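Local atomic coordinates of putative sulfatase yidJ (Bacteroides fragilis, PDB entry 2QZU), a protein that probably hydrolyses sulfate esters as a metal-binding member of the sulfatase family. Residues Phe303-Val308 against Trp342-Lys347; Tyr362-Ser367 against Phe382-Glu387; Tyr203-Ala208 against Gly291-Ala296. All blocks are in the same frame, centred on the assembly; numbering follows the deposited sequence.

Interaction 1 of 3, residues Phe303-Val308 against Trp342-Lys347; sequences FDNTIV and WPDQIK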
ATOM      1  N   PHE A 303      25.159  30.774  -3.131  1.00 12.32           N
ATOM      2  CA  PHE A 303      24.025  30.915  -2.227  1.00  8.26           C
ATOM      3  C   PHE A 303      23.609  32.371  -2.050  1.00 11.53           C
ATOM      4  O   PHE A 303      22.421  32.692  -2.076  1.00  8.13           O
ATOM      5  CB  PHE A 303      24.347  30.315  -0.851  1.00  9.39           C
ATOM      6  CG  PHE A 303      23.194  30.376   0.123  1.00 10.84           C
ATOM      7  CD1 PHE A 303      22.044  29.620  -0.091  1.00 12.48           C
ATOM      8  CD2 PHE A 303      23.253  31.201   1.245  1.00 12.05           C
ATOM      9  CE1 PHE A 303      20.969  29.689   0.793  1.00 11.79           C
ATOM     10  CE2 PHE A 303      22.181  31.279   2.137  1.00 10.12           C
ATOM     11  CZ  PHE A 303      21.037  30.518   1.911  1.00 14.30           C
ATOM     12  N   ASP A 304      24.589  33.252  -1.882  1.00 11.41           N
ATOM     13  CA  ASP A 304      24.299  34.663  -1.669  1.00  9.86           C
ATOM     14  C   ASP A 304      23.553  35.367  -2.791  1.00  8.10           C
ATOM     15  O   ASP A 304      22.688  36.204  -2.522  1.00  7.17           O
ATOM     16  CB  ASP A 304      25.582  35.443  -1.370  1.00  8.47           C
ATOM     17  CG  ASP A 304      26.220  35.036  -0.064  1.00 21.17           C
ATOM     18  OD1 ASP A 304      25.526  34.422   0.776  1.00 20.64           O
ATOM     19  OD2 ASP A 304      27.415  35.345   0.127  1.00 27.99           O
ATOM     20  N   ASN A 305      23.891  35.071  -4.044  1.00  7.83           N
ATOM     21  CA  ASN A 305      23.192  35.743  -5.134  1.00 12.85           C
ATOM     22  C   ASN A 305      22.266  34.815  -5.883  1.00  9.81           C
ATOM     23  O   ASN A 305      22.189  34.836  -7.114  1.00 11.58           O
ATOM     24  CB  ASN A 305      24.162  36.398  -6.118  1.00 13.62           C
ATOM     25  CG  ASN A 305      23.460  37.395  -7.024  1.00 24.79           C
ATOM     26  OD1 ASN A 305      22.677  38.228  -6.551  1.00 22.74           O
ATOM     27  ND2 ASN A 305      23.731  37.320  -8.323  1.00 24.34           N
ATOM     28  N   THR A 306      21.569  33.989  -5.113  1.00 10.94           N
ATOM     29  CA  THR A 306      20.609  33.048  -5.656  1.00  7.55           C
ATOM     30  C   THR A 306      19.357  33.149  -4.811  1.00  8.15           C
ATOM     31  O   THR A 306      19.429  33.223  -3.585  1.00  9.87           O
ATOM     32  CB  THR A 306      21.118  31.597  -5.571  1.00  7.59           C
ATOM     33  OG1 THR A 306      22.244  31.428  -6.439  1.00 11.58           O
ATOM     34  CG2 THR A 306      20.011  30.616  -5.971  1.00  5.49           C
ATOM     35  N   ILE A 307      18.206  33.190  -5.466  1.00  7.91           N
ATOM     36  CA  ILE A 307      16.954  33.226  -4.734  1.00  4.28           C
ATOM     37  C   ILE A 307      16.603  31.762  -4.516  1.00  6.37           C
ATOM     38  O   ILE A 307      16.437  31.012  -5.477  1.00  4.77           O
ATOM     39  CB  ILE A 307      15.831  33.888  -5.552  1.00  5.19           C
ATOM     40  CG1 ILE A 307      16.162  35.362  -5.796  1.00  6.21           C
ATOM     41  CG2 ILE A 307      14.496  33.744  -4.814  1.00  2.99           C
ATOM     42  CD1 ILE A 307      15.235  36.040  -6.782  1.00 10.98           C
ATOM     43  N   VAL A 308      16.528  31.348  -3.256  1.00  5.31           N
ATOM     44  CA  VAL A 308      16.175  29.973  -2.932  1.00  4.28           C
ATOM     45  C   VAL A 308      14.768  30.002  -2.357  1.00  6.53           C
ATOM     46  O   VAL A 308      14.475  30.776  -1.445  1.00  7.73           O
ATOM     47  CB  VAL A 308      17.139  29.360  -1.893  1.00  5.73           C
ATOM     48  CG1 VAL A 308      16.684  27.938  -1.518  1.00  7.93           C
ATOM     49  CG2 VAL A 308      18.548  29.331  -2.458  1.00  7.89           C
ATOM     50  N   TRP A 342      17.699  35.190  -0.101  1.00  6.59           N
ATOM     51  CA  TRP A 342      18.469  35.876  -1.132  1.00  8.34           C
ATOM     52  C   TRP A 342      19.314  36.860  -0.331  1.00  8.70           C
ATOM     53  O   TRP A 342      19.026  38.058  -0.285  1.00  9.52           O
ATOM     54  CB  TRP A 342      17.551  36.625  -2.108  1.00  6.57           C
ATOM     55  CG  TRP A 342      18.302  37.253  -3.261  1.00  8.92           C
ATOM     56  CD1 TRP A 342      19.600  37.016  -3.621  1.00  8.17           C
ATOM     57  CD2 TRP A 342      17.795  38.210  -4.200  1.00 12.07           C
ATOM     58  NE1 TRP A 342      19.933  37.768  -4.725  1.00  8.84           N
ATOM     59  CE2 TRP A 342      18.843  38.509  -5.102  1.00 11.27           C
ATOM     60  CE3 TRP A 342      16.554  38.844  -4.371  1.00 12.86           C
ATOM     61  CZ2 TRP A 342      18.690  39.416  -6.158  1.00 10.74           C
ATOM     62  CZ3 TRP A 342      16.403  39.745  -5.423  1.00 12.50           C
ATOM     63  CH2 TRP A 342      17.468  40.022  -6.303  1.00 10.78           C
ATOM     64  N   PRO A 343      20.365  36.349   0.330  1.00 10.05           N
ATOM     65  CA  PRO A 343      21.278  37.139   1.159  1.00  7.42           C
ATOM     66  C   PRO A 343      21.723  38.476   0.573  1.00  8.27           C
ATOM     67  O   PRO A 343      21.720  39.489   1.266  1.00 14.40           O
ATOM     68  CB  PRO A 343      22.444  36.184   1.384  1.00  9.84           C
ATOM     69  CG  PRO A 343      21.765  34.855   1.438  1.00  9.03           C
ATOM     70  CD  PRO A 343      20.809  34.944   0.263  1.00  8.26           C
ATOM     71  N   ASP A 344      22.098  38.481  -0.701  1.00  9.44           N
ATOM     72  CA  ASP A 344      22.557  39.710  -1.341  1.00 11.50           C
ATOM     73  C   ASP A 344      21.547  40.854  -1.345  1.00 14.89           C
ATOM     74  O   ASP A 344      21.935  42.022  -1.340  1.00 17.16           O
ATOM     75  CB  ASP A 344      22.994  39.429  -2.782  1.00  9.62           C
ATOM     76  CG  ASP A 344      24.416  38.897  -2.876  1.00 13.98           C
ATOM     77  OD1 ASP A 344      25.076  38.745  -1.825  1.00 12.23           O
ATOM     78  OD2 ASP A 344      24.876  38.635  -4.008  1.00 18.65           O
ATOM     79  N   GLN A 345      20.256  40.536  -1.338  1.00 12.94           N
ATOM     80  CA  GLN A 345      19.243  41.586  -1.391  1.00 14.87           C
ATOM     81  C   GLN A 345      18.199  41.613  -0.287  1.00 14.73           C
ATOM     82  O   GLN A 345      17.510  42.617  -0.116  1.00 16.68           O
ATOM     83  CB  GLN A 345      18.518  41.530  -2.737  1.00 18.94           C
ATOM     84  CG  GLN A 345      19.348  42.017  -3.904  1.00 18.66           C
ATOM     85  CD  GLN A 345      19.757  43.463  -3.741  1.00 23.61           C
ATOM     86  OE1 GLN A 345      18.927  44.321  -3.442  1.00 26.62           O
ATOM     87  NE2 GLN A 345      21.038  43.744  -3.941  1.00 14.52           N
ATOM     88  N   ILE A 346      18.074  40.523   0.458  1.00 15.39           N
ATOM     89  CA  ILE A 346      17.071  40.466   1.509  1.00 15.89           C
ATOM     90  C   ILE A 346      17.636  40.171   2.889  1.00 12.32           C
ATOM     91  O   ILE A 346      18.270  39.138   3.109  1.00 10.58           O
ATOM     92  CB  ILE A 346      16.001  39.407   1.177  1.00 11.83           C
ATOM     93  CG1 ILE A 346      15.396  39.700  -0.197  1.00 13.22           C
ATOM     94  CG2 ILE A 346      14.909  39.419   2.231  1.00 15.31           C
ATOM     95  CD1 ILE A 346      14.419  38.647  -0.675  1.00 22.49           C
ATOM     96  N   LYS A 347      17.403  41.094   3.815  1.00 14.08           N
ATOM     97  CA  LYS A 347      17.860  40.937   5.189  1.00 19.72           C
ATOM     98  C   LYS A 347      16.868  39.963   5.826  1.00 18.82           C
ATOM     99  O   LYS A 347      15.678  40.006   5.527  1.00 17.85           O
ATOM    100  CB  LYS A 347      17.811  42.289   5.909  1.00 15.03           C
ATOM    101  CG  LYS A 347      18.570  42.340   7.226  1.00 32.32           C
ATOM    102  CD  LYS A 347      18.447  43.716   7.867  1.00 45.02           C
ATOM    103  CE  LYS A 347      19.358  43.857   9.077  1.00 53.09           C
ATOM    104  NZ  LYS A 347      20.800  43.779   8.701  1.00 49.46           N
TER
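The type I beta turn F303-T306, which leads into strand 306-311 of the central mixed sheet, packs against the start of the W342-K347 loop. That loop follows the neighbouring strand 338-341. One backbone bond fastens the two: D344 N donates to D304 O at 3.0 Å. It is fairly straight, with an N-H...O angle of 158°, and the donor lies 24° from the carbonyl plane. The W342 indole packs beside the turn. Its CG is anti to its own backbone N (chi1 -175°), and the ring lies alongside N305. W342 NE1 gives a weak hydrogen bond to N305 OD1 at 3.3 Å, in the plane of the ring. I307 CG1 comes over one indole face, toward its rim, 4.0 Å from the centroid of the five-membered ring in a CH-pi contact. Q345 CB sits over the opposite face, so the indole is sandwiched between an aliphatic group from each segment. P343 CG touches F303 CE2 at 3.7 Å, and the two side chains cross at about a right angle. P343 CB also meets D304 OD1 at 3.6 Å. The D344 carboxylate lies against D304 and N305, with OD2 3.2 Å from N305 CB. The same OD2 forms a salt bridge with K24. F303 is held from outside by a cation-pi contact with K298 and by side chains of helix 267-299. The contact thus combines one good and one weak hydrogen bond with aliphatic packing on both indole faces. D304 OD2 and D344 OD1 are 4.6 Å apart, and their like charges probably repel; the salt bridge to K24 would be expected to offset part of that cost.

Interaction 2 of 3, residues Tyr362-Ser367 against Phe382-Glu387; sequences YPTLLS and FDLSNE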
ATOM      1  N   TYR A 362       5.278  33.283 -10.163  1.00  7.36           N
ATOM      2  CA  TYR A 362       5.665  33.604 -11.541  1.00  7.04           C
ATOM      3  C   TYR A 362       5.979  35.110 -11.653  1.00  7.83           C
ATOM      4  O   TYR A 362       7.132  35.489 -11.870  1.00 11.98           O
ATOM      5  CB  TYR A 362       4.532  33.192 -12.501  1.00 10.09           C
ATOM      6  CG  TYR A 362       4.789  33.320 -13.995  1.00  4.74           C
ATOM      7  CD1 TYR A 362       5.392  34.456 -14.542  1.00  4.79           C
ATOM      8  CD2 TYR A 362       4.308  32.349 -14.877  1.00  9.40           C
ATOM      9  CE1 TYR A 362       5.503  34.620 -15.926  1.00  7.97           C
ATOM     10  CE2 TYR A 362       4.408  32.504 -16.251  1.00  7.59           C
ATOM     11  CZ  TYR A 362       5.004  33.638 -16.775  1.00 10.75           C
ATOM     12  OH  TYR A 362       5.096  33.783 -18.139  1.00  9.67           O
ATOM     13  N   PRO A 363       4.970  35.989 -11.482  1.00  5.19           N
ATOM     14  CA  PRO A 363       5.304  37.416 -11.595  1.00  4.94           C
ATOM     15  C   PRO A 363       6.220  37.931 -10.480  1.00  9.69           C
ATOM     16  O   PRO A 363       7.093  38.766 -10.723  1.00 10.09           O
ATOM     17  CB  PRO A 363       3.936  38.094 -11.581  1.00  9.50           C
ATOM     18  CG  PRO A 363       3.137  37.199 -10.690  1.00 10.01           C
ATOM     19  CD  PRO A 363       3.541  35.810 -11.161  1.00  7.79           C
ATOM     20  N   THR A 364       6.024  37.428  -9.266  1.00  5.79           N
ATOM     21  CA  THR A 364       6.831  37.857  -8.127  1.00  6.16           C
ATOM     22  C   THR A 364       8.323  37.589  -8.321  1.00  8.95           C
ATOM     23  O   THR A 364       9.142  38.498  -8.179  1.00  7.53           O
ATOM     24  CB  THR A 364       6.345  37.180  -6.824  1.00  8.59           C
ATOM     25  OG1 THR A 364       4.967  37.516  -6.604  1.00  7.41           O
ATOM     26  CG2 THR A 364       7.168  37.653  -5.624  1.00  7.41           C
ATOM     27  N   LEU A 365       8.683  36.351  -8.657  1.00  6.26           N
ATOM     28  CA  LEU A 365      10.092  36.014  -8.851  1.00  7.96           C
ATOM     29  C   LEU A 365      10.691  36.732 -10.059  1.00 10.19           C
ATOM     30  O   LEU A 365      11.788  37.280  -9.981  1.00  9.92           O
ATOM     31  CB  LEU A 365      10.263  34.499  -9.007  1.00  6.43           C
ATOM     32  CG  LEU A 365      10.018  33.667  -7.738  1.00  6.53           C
ATOM     33  CD1 LEU A 365       9.965  32.184  -8.090  1.00  5.35           C
ATOM     34  CD2 LEU A 365      11.128  33.938  -6.727  1.00 10.42           C
ATOM     35  N   LEU A 366       9.967  36.742 -11.172  1.00  6.52           N
ATOM     36  CA  LEU A 366      10.468  37.399 -12.375  1.00  9.89           C
ATOM     37  C   LEU A 366      10.796  38.871 -12.130  1.00  9.92           C
ATOM     38  O   LEU A 366      11.833  39.356 -12.579  1.00  9.01           O
ATOM     39  CB  LEU A 366       9.449  37.266 -13.510  1.00  8.97           C
ATOM     40  CG  LEU A 366       9.846  36.410 -14.719  1.00 18.26           C
ATOM     41  CD1 LEU A 366      10.646  35.198 -14.289  1.00 11.44           C
ATOM     42  CD2 LEU A 366       8.587  35.999 -15.475  1.00 11.01           C
ATOM     43  N   SER A 367       9.914  39.581 -11.430  1.00  5.64           N
ATOM     44  CA  SER A 367      10.160  40.993 -11.137  1.00  5.05           C
ATOM     45  C   SER A 367      11.345  41.122 -10.177  1.00  8.44           C
ATOM     46  O   SER A 367      12.191  41.997 -10.347  1.00  8.80           O
ATOM     47  CB  SER A 367       8.915  41.652 -10.527  1.00  6.63           C
ATOM     48  OG  SER A 367       7.900  41.837 -11.502  1.00  9.57           O
ATOM     49  N   PHE A 382      -0.806  37.713  -8.559  1.00  9.84           N
ATOM     50  CA  PHE A 382      -0.206  38.890  -7.924  1.00  7.69           C
ATOM     51  C   PHE A 382       1.315  39.009  -7.994  1.00  6.70           C
ATOM     52  O   PHE A 382       2.036  38.053  -7.710  1.00  6.76           O
ATOM     53  CB  PHE A 382      -0.607  38.969  -6.444  1.00  6.36           C
ATOM     54  CG  PHE A 382      -2.089  39.067  -6.205  1.00  9.66           C
ATOM     55  CD1 PHE A 382      -2.857  37.917  -6.025  1.00 13.35           C
ATOM     56  CD2 PHE A 382      -2.712  40.310  -6.131  1.00 11.99           C
ATOM     57  CE1 PHE A 382      -4.224  38.004  -5.772  1.00 14.32           C
ATOM     58  CE2 PHE A 382      -4.079  40.408  -5.879  1.00 14.04           C
ATOM     59  CZ  PHE A 382      -4.837  39.254  -5.696  1.00 13.40           C
ATOM     60  N   ASP A 383       1.794  40.193  -8.373  1.00  8.55           N
ATOM     61  CA  ASP A 383       3.226  40.470  -8.424  1.00  9.35           C
ATOM     62  C   ASP A 383       3.506  41.090  -7.058  1.00 12.92           C
ATOM     63  O   ASP A 383       3.243  42.274  -6.836  1.00 12.13           O
ATOM     64  CB  ASP A 383       3.559  41.488  -9.519  1.00  9.43           C
ATOM     65  CG  ASP A 383       5.039  41.837  -9.564  1.00 10.69           C
ATOM     66  OD1 ASP A 383       5.742  41.612  -8.555  1.00 10.73           O
ATOM     67  OD2 ASP A 383       5.499  42.353 -10.606  1.00 12.17           O
ATOM     68  N   LEU A 384       4.034  40.287  -6.145  1.00  7.90           N
ATOM     69  CA  LEU A 384       4.306  40.755  -4.792  1.00  8.29           C
ATOM     70  C   LEU A 384       5.796  40.971  -4.546  1.00  6.51           C
ATOM     71  O   LEU A 384       6.259  40.917  -3.408  1.00  8.85           O
ATOM     72  CB  LEU A 384       3.761  39.730  -3.787  1.00  9.75           C
ATOM     73  CG  LEU A 384       2.261  39.418  -3.889  1.00  7.91           C
ATOM     74  CD1 LEU A 384       1.915  38.205  -3.038  1.00 10.98           C
ATOM     75  CD2 LEU A 384       1.461  40.630  -3.454  1.00  8.85           C
ATOM     76  N   SER A 385       6.538  41.233  -5.614  1.00  6.39           N
ATOM     77  CA  SER A 385       7.980  41.430  -5.504  1.00  9.87           C
ATOM     78  C   SER A 385       8.401  42.498  -4.493  1.00  8.19           C
ATOM     79  O   SER A 385       9.338  42.289  -3.715  1.00  9.92           O
ATOM     80  CB  SER A 385       8.568  41.755  -6.882  1.00 11.27           C
ATOM     81  OG  SER A 385       7.923  42.872  -7.463  1.00 13.56           O
ATOM     82  N   ASN A 386       7.718  43.639  -4.499  1.00  9.38           N
ATOM     83  CA  ASN A 386       8.063  44.711  -3.572  1.00  6.84           C
ATOM     84  C   ASN A 386       7.815  44.286  -2.130  1.00  8.42           C
ATOM     85  O   ASN A 386       8.650  44.517  -1.248  1.00 11.27           O
ATOM     86  CB  ASN A 386       7.259  45.973  -3.888  1.00  7.89           C
ATOM     87  CG  ASN A 386       7.648  47.137  -3.003  1.00 18.52           C
ATOM     88  OD1 ASN A 386       6.906  47.526  -2.100  1.00 20.63           O
ATOM     89  ND2 ASN A 386       8.832  47.689  -3.244  1.00 13.57           N
ATOM     90  N   GLU A 387       6.660  43.668  -1.898  1.00  7.55           N
ATOM     91  CA  GLU A 387       6.288  43.186  -0.574  1.00 11.00           C
ATOM     92  C   GLU A 387       7.313  42.167  -0.070  1.00 10.05           C
ATOM     93  O   GLU A 387       7.738  42.220   1.082  1.00 10.43           O
ATOM     94  CB  GLU A 387       4.903  42.532  -0.618  1.00 11.46           C
ATOM     95  CG  GLU A 387       3.714  43.473  -0.817  1.00 15.52           C
ATOM     96  CD  GLU A 387       3.655  44.110  -2.197  1.00 24.93           C
ATOM     97  OE1 GLU A 387       4.147  43.505  -3.174  1.00 15.28           O
ATOM     98  OE2 GLU A 387       3.088  45.218  -2.309  1.00 28.32           O
TER
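F382 meets helix 361-368 through its backbone, its O lying 3.3 Å from P363 CG. Its N is bonded to D360 OD1, just before that helix. D383 follows and reaches across with its carboxylate. Its CG is anti to the backbone N (chi1 178°). S367 OG donates to D383 OD2 at 2.6 Å, on the syn side and 30° out of the carboxylate plane. S367 OG also has a weak bond with S372 OG. The other oxygen, D383 OD1, stays within its own segment. It takes S385 N in an Asx turn, nearly along its C-O bond, and S385 OG at 2.7 Å. Both carboxylate oxygens therefore have donors, which should fix the rotation of the group. L384, the N-cap residue of helix 385-390, gives its N to T364 OG1 at 3.0 Å, with an N-H...O angle of 168°. T364 OG1 in turn donates to D360 O, one helical turn back. S385 opens the helix, and its CB lies 3.6 Å from T364 O. Its OG packs on S367 CB at 3.4 Å. The start of helix 385-390 is thus pinned to the side of helix 361-368. Elsewhere on that helix, L365 packs on strand 306-311, while Y362 and L366 meet helix 116-122.

Interaction 3 of 3, residues Tyr203-Ala208 against Gly291-Ala296; sequences YEASKA and GRIIEA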
ATOM      1  N   TYR A 203      18.061  10.881  -4.204  1.00  5.09           N
ATOM      2  CA  TYR A 203      18.561  10.863  -5.573  1.00  7.03           C
ATOM      3  C   TYR A 203      18.438  12.251  -6.190  1.00  7.24           C
ATOM      4  O   TYR A 203      19.376  12.762  -6.805  1.00  7.78           O
ATOM      5  CB  TYR A 203      17.765   9.861  -6.411  1.00  4.99           C
ATOM      6  CG  TYR A 203      18.162   9.836  -7.876  1.00  8.07           C
ATOM      7  CD1 TYR A 203      19.389   9.309  -8.284  1.00  9.54           C
ATOM      8  CD2 TYR A 203      17.306  10.343  -8.851  1.00  7.37           C
ATOM      9  CE1 TYR A 203      19.749   9.290  -9.632  1.00 10.39           C
ATOM     10  CE2 TYR A 203      17.654  10.329 -10.192  1.00  6.35           C
ATOM     11  CZ  TYR A 203      18.870   9.804 -10.579  1.00  8.70           C
ATOM     12  OH  TYR A 203      19.201   9.809 -11.910  1.00 14.12           O
ATOM     13  N   GLU A 204      17.271  12.857  -6.018  1.00  5.18           N
ATOM     14  CA  GLU A 204      17.027  14.181  -6.559  1.00  3.87           C
ATOM     15  C   GLU A 204      18.016  15.206  -6.021  1.00  6.82           C
ATOM     16  O   GLU A 204      18.534  16.024  -6.778  1.00  5.79           O
ATOM     17  CB  GLU A 204      15.581  14.587  -6.273  1.00  6.80           C
ATOM     18  CG  GLU A 204      14.602  13.821  -7.151  1.00  4.48           C
ATOM     19  CD  GLU A 204      13.233  13.641  -6.526  1.00 13.28           C
ATOM     20  OE1 GLU A 204      12.967  14.256  -5.471  1.00 16.46           O
ATOM     21  OE2 GLU A 204      12.421  12.882  -7.101  1.00 15.74           O
ATOM     22  N   ALA A 205      18.288  15.161  -4.722  1.00  4.11           N
ATOM     23  CA  ALA A 205      19.239  16.090  -4.130  1.00  7.18           C
ATOM     24  C   ALA A 205      20.637  15.832  -4.699  1.00 10.45           C
ATOM     25  O   ALA A 205      21.407  16.766  -4.919  1.00  9.33           O
ATOM     26  CB  ALA A 205      19.246  15.948  -2.605  1.00  8.00           C
ATOM     27  N   SER A 206      20.969  14.565  -4.941  1.00  4.72           N
ATOM     28  CA  SER A 206      22.277  14.242  -5.503  1.00  6.70           C
ATOM     29  C   SER A 206      22.419  14.793  -6.917  1.00  7.03           C
ATOM     30  O   SER A 206      23.476  15.305  -7.282  1.00 12.30           O
ATOM     31  CB  SER A 206      22.507  12.731  -5.519  1.00 10.16           C
ATOM     32  OG  SER A 206      22.678  12.246  -4.203  1.00 11.74           O
ATOM     33  N   LYS A 207      21.356  14.698  -7.713  1.00  8.29           N
ATOM     34  CA  LYS A 207      21.405  15.211  -9.079  1.00 10.18           C
ATOM     35  C   LYS A 207      21.402  16.741  -9.072  1.00  7.39           C
ATOM     36  O   LYS A 207      21.996  17.372  -9.946  1.00  6.00           O
ATOM     37  CB  LYS A 207      20.221  14.690  -9.900  1.00  7.58           C
ATOM     38  CG  LYS A 207      20.154  13.169 -10.018  1.00 10.65           C
ATOM     39  CD  LYS A 207      21.436  12.560 -10.589  1.00 22.16           C
ATOM     40  CE  LYS A 207      21.663  12.954 -12.043  1.00 28.60           C
ATOM     41  NZ  LYS A 207      22.872  12.293 -12.618  1.00 31.26           N
ATOM     42  N   ALA A 208      20.728  17.335  -8.090  1.00  8.07           N
ATOM     43  CA  ALA A 208      20.685  18.793  -7.984  1.00  7.80           C
ATOM     44  C   ALA A 208      22.079  19.307  -7.635  1.00 11.44           C
ATOM     45  O   ALA A 208      22.501  20.357  -8.112  1.00  8.46           O
ATOM     46  CB  ALA A 208      19.686  19.220  -6.912  1.00  8.01           C
ATOM     47  N   GLY A 291      18.839  20.339   2.917  1.00  8.11           N
ATOM     48  CA  GLY A 291      20.075  20.792   3.531  1.00  9.09           C
ATOM     49  C   GLY A 291      21.280  20.493   2.653  1.00 10.27           C
ATOM     50  O   GLY A 291      22.221  21.287   2.579  1.00  7.67           O
ATOM     51  N   ARG A 292      21.255  19.344   1.984  1.00  9.53           N
ATOM     52  CA  ARG A 292      22.348  18.954   1.097  1.00  9.18           C
ATOM     53  C   ARG A 292      22.456  19.927  -0.079  1.00 11.81           C
ATOM     54  O   ARG A 292      23.554  20.308  -0.491  1.00  7.04           O
ATOM     55  CB  ARG A 292      22.116  17.540   0.566  1.00  9.64           C
ATOM     56  CG  ARG A 292      22.143  16.448   1.624  1.00 12.11           C
ATOM     57  CD  ARG A 292      21.811  15.108   0.983  1.00 14.17           C
ATOM     58  NE  ARG A 292      22.746  14.775  -0.087  1.00 10.60           N
ATOM     59  CZ  ARG A 292      22.487  13.915  -1.070  1.00 11.79           C
ATOM     60  NH1 ARG A 292      21.312  13.300  -1.126  1.00 13.24           N
ATOM     61  NH2 ARG A 292      23.407  13.658  -1.990  1.00 13.29           N
ATOM     62  N   ILE A 293      21.310  20.325  -0.625  1.00  7.78           N
ATOM     63  CA  ILE A 293      21.291  21.259  -1.753  1.00  7.98           C
ATOM     64  C   ILE A 293      21.816  22.630  -1.336  1.00  8.82           C
ATOM     65  O   ILE A 293      22.619  23.244  -2.047  1.00  8.38           O
ATOM     66  CB  ILE A 293      19.861  21.402  -2.326  1.00 10.29           C
ATOM     67  CG1 ILE A 293      19.381  20.045  -2.855  1.00  6.85           C
ATOM     68  CG2 ILE A 293      19.840  22.449  -3.446  1.00  7.02           C
ATOM     69  CD1 ILE A 293      17.907  20.024  -3.263  1.00  6.07           C
ATOM     70  N   ILE A 294      21.370  23.111  -0.180  1.00  7.86           N
ATOM     71  CA  ILE A 294      21.813  24.405   0.317  1.00  9.92           C
ATOM     72  C   ILE A 294      23.325  24.384   0.520  1.00 10.85           C
ATOM     73  O   ILE A 294      24.021  25.335   0.166  1.00  8.88           O
ATOM     74  CB  ILE A 294      21.136  24.755   1.660  1.00  7.95           C
ATOM     75  CG1 ILE A 294      19.622  24.856   1.471  1.00  8.28           C
ATOM     76  CG2 ILE A 294      21.697  26.064   2.204  1.00 17.57           C
ATOM     77  CD1 ILE A 294      19.193  25.817   0.385  1.00  9.95           C
ATOM     78  N   GLU A 295      23.830  23.287   1.078  1.00 11.20           N
ATOM     79  CA  GLU A 295      25.263  23.154   1.322  1.00 17.08           C
ATOM     80  C   GLU A 295      26.052  23.223   0.019  1.00 14.27           C
ATOM     81  O   GLU A 295      27.140  23.797  -0.023  1.00 13.62           O
ATOM     82  CB  GLU A 295      25.567  21.834   2.039  1.00 15.07           C
ATOM     83  CG  GLU A 295      27.026  21.672   2.432  1.00 27.83           C
ATOM     84  CD  GLU A 295      27.290  20.379   3.182  1.00 34.62           C
ATOM     85  OE1 GLU A 295      26.656  20.162   4.236  1.00 59.96           O
ATOM     86  OE2 GLU A 295      28.134  19.582   2.719  1.00 55.24           O
ATOM     87  N   ALA A 296      25.504  22.637  -1.042  1.00 10.53           N
ATOM     88  CA  ALA A 296      26.165  22.655  -2.342  1.00 10.87           C
ATOM     89  C   ALA A 296      26.229  24.091  -2.851  1.00  7.41           C
ATOM     90  O   ALA A 296      27.241  24.517  -3.414  1.00  8.88           O
ATOM     91  CB  ALA A 296      25.411  21.776  -3.335  1.00  8.55           C
TER
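R292 CG is anti to its carbonyl carbon, and the chain bends at chi3 (58°), where NE is placed; the guanidinium ends up beside A205 and S206. I293 CG1 is likewise anti to its carbonyl carbon, and it faces A205 and A208. The two segments belong to helices 200-213 and 267-299, which pack side by side in the alpha/beta fold of the alkaline phosphatase-like sulfatases. They run parallel: the short axes differ by 7° in direction and approach to 9.1 Å. The small side chains of A205 and A208 are consistent with this close spacing. A205 and A208 both point their CB atoms at the other helix, and the A205 and I293 CA atoms are the nearest pair, at 6.0 Å. A205 CB touches I293 CG1 at 4.1 Å. A208 CB lies at the same distance from I293 CD1, so the two alanines meet successive atoms of one isoleucine branch. Beneath this layer, A208 and I293 also rest on strand 222-228, which the two helices share. The polar part lies to one side. A205 CB is over one face of the R292 guanidinium, 3.7 Å from NH1. S206 OG sits at its edge, nearly in plane. The CB bond of S206 points away from helix 267-299, yet OG still meets R292 NH2. The guanidinium is therefore bounded by a methyl on a face and a hydroxyl on the rim. R292 NH1 has further bonds to N289 OD1, on its own helix, and to E202 O. S206 OG donates to that same E202 O, so arginine and serine share one carbonyl acceptor. The direct link between them is R292 NH2 to S206 OG, 2.7 Å long with an N-H...O angle of 165°.

Overall arrangement
Along the chain, interaction 3 closes first, then interaction 1, then interaction 2. Interactions 1 and 3 have centres about 18 Å apart. Helix 267-299, used in interaction 3, is followed by strand 306-311, used in interaction 1; the two contacts touch where V308 CG1 meets I294 CD1 at 3.8 Å. Interactions 1 and 2 are about 15 Å apart between centres and touch through I307 CG2 and L365 CD2 at 3.9 Å. Interactions 2 and 3 do not touch; their centres are about 26 Å apart. Strand 306-311 of the mixed sheet thus bridges the three, with helix 267-299 and helix 361-368 both packed on it. Interaction 2 reaches the sheet through helix 361-368.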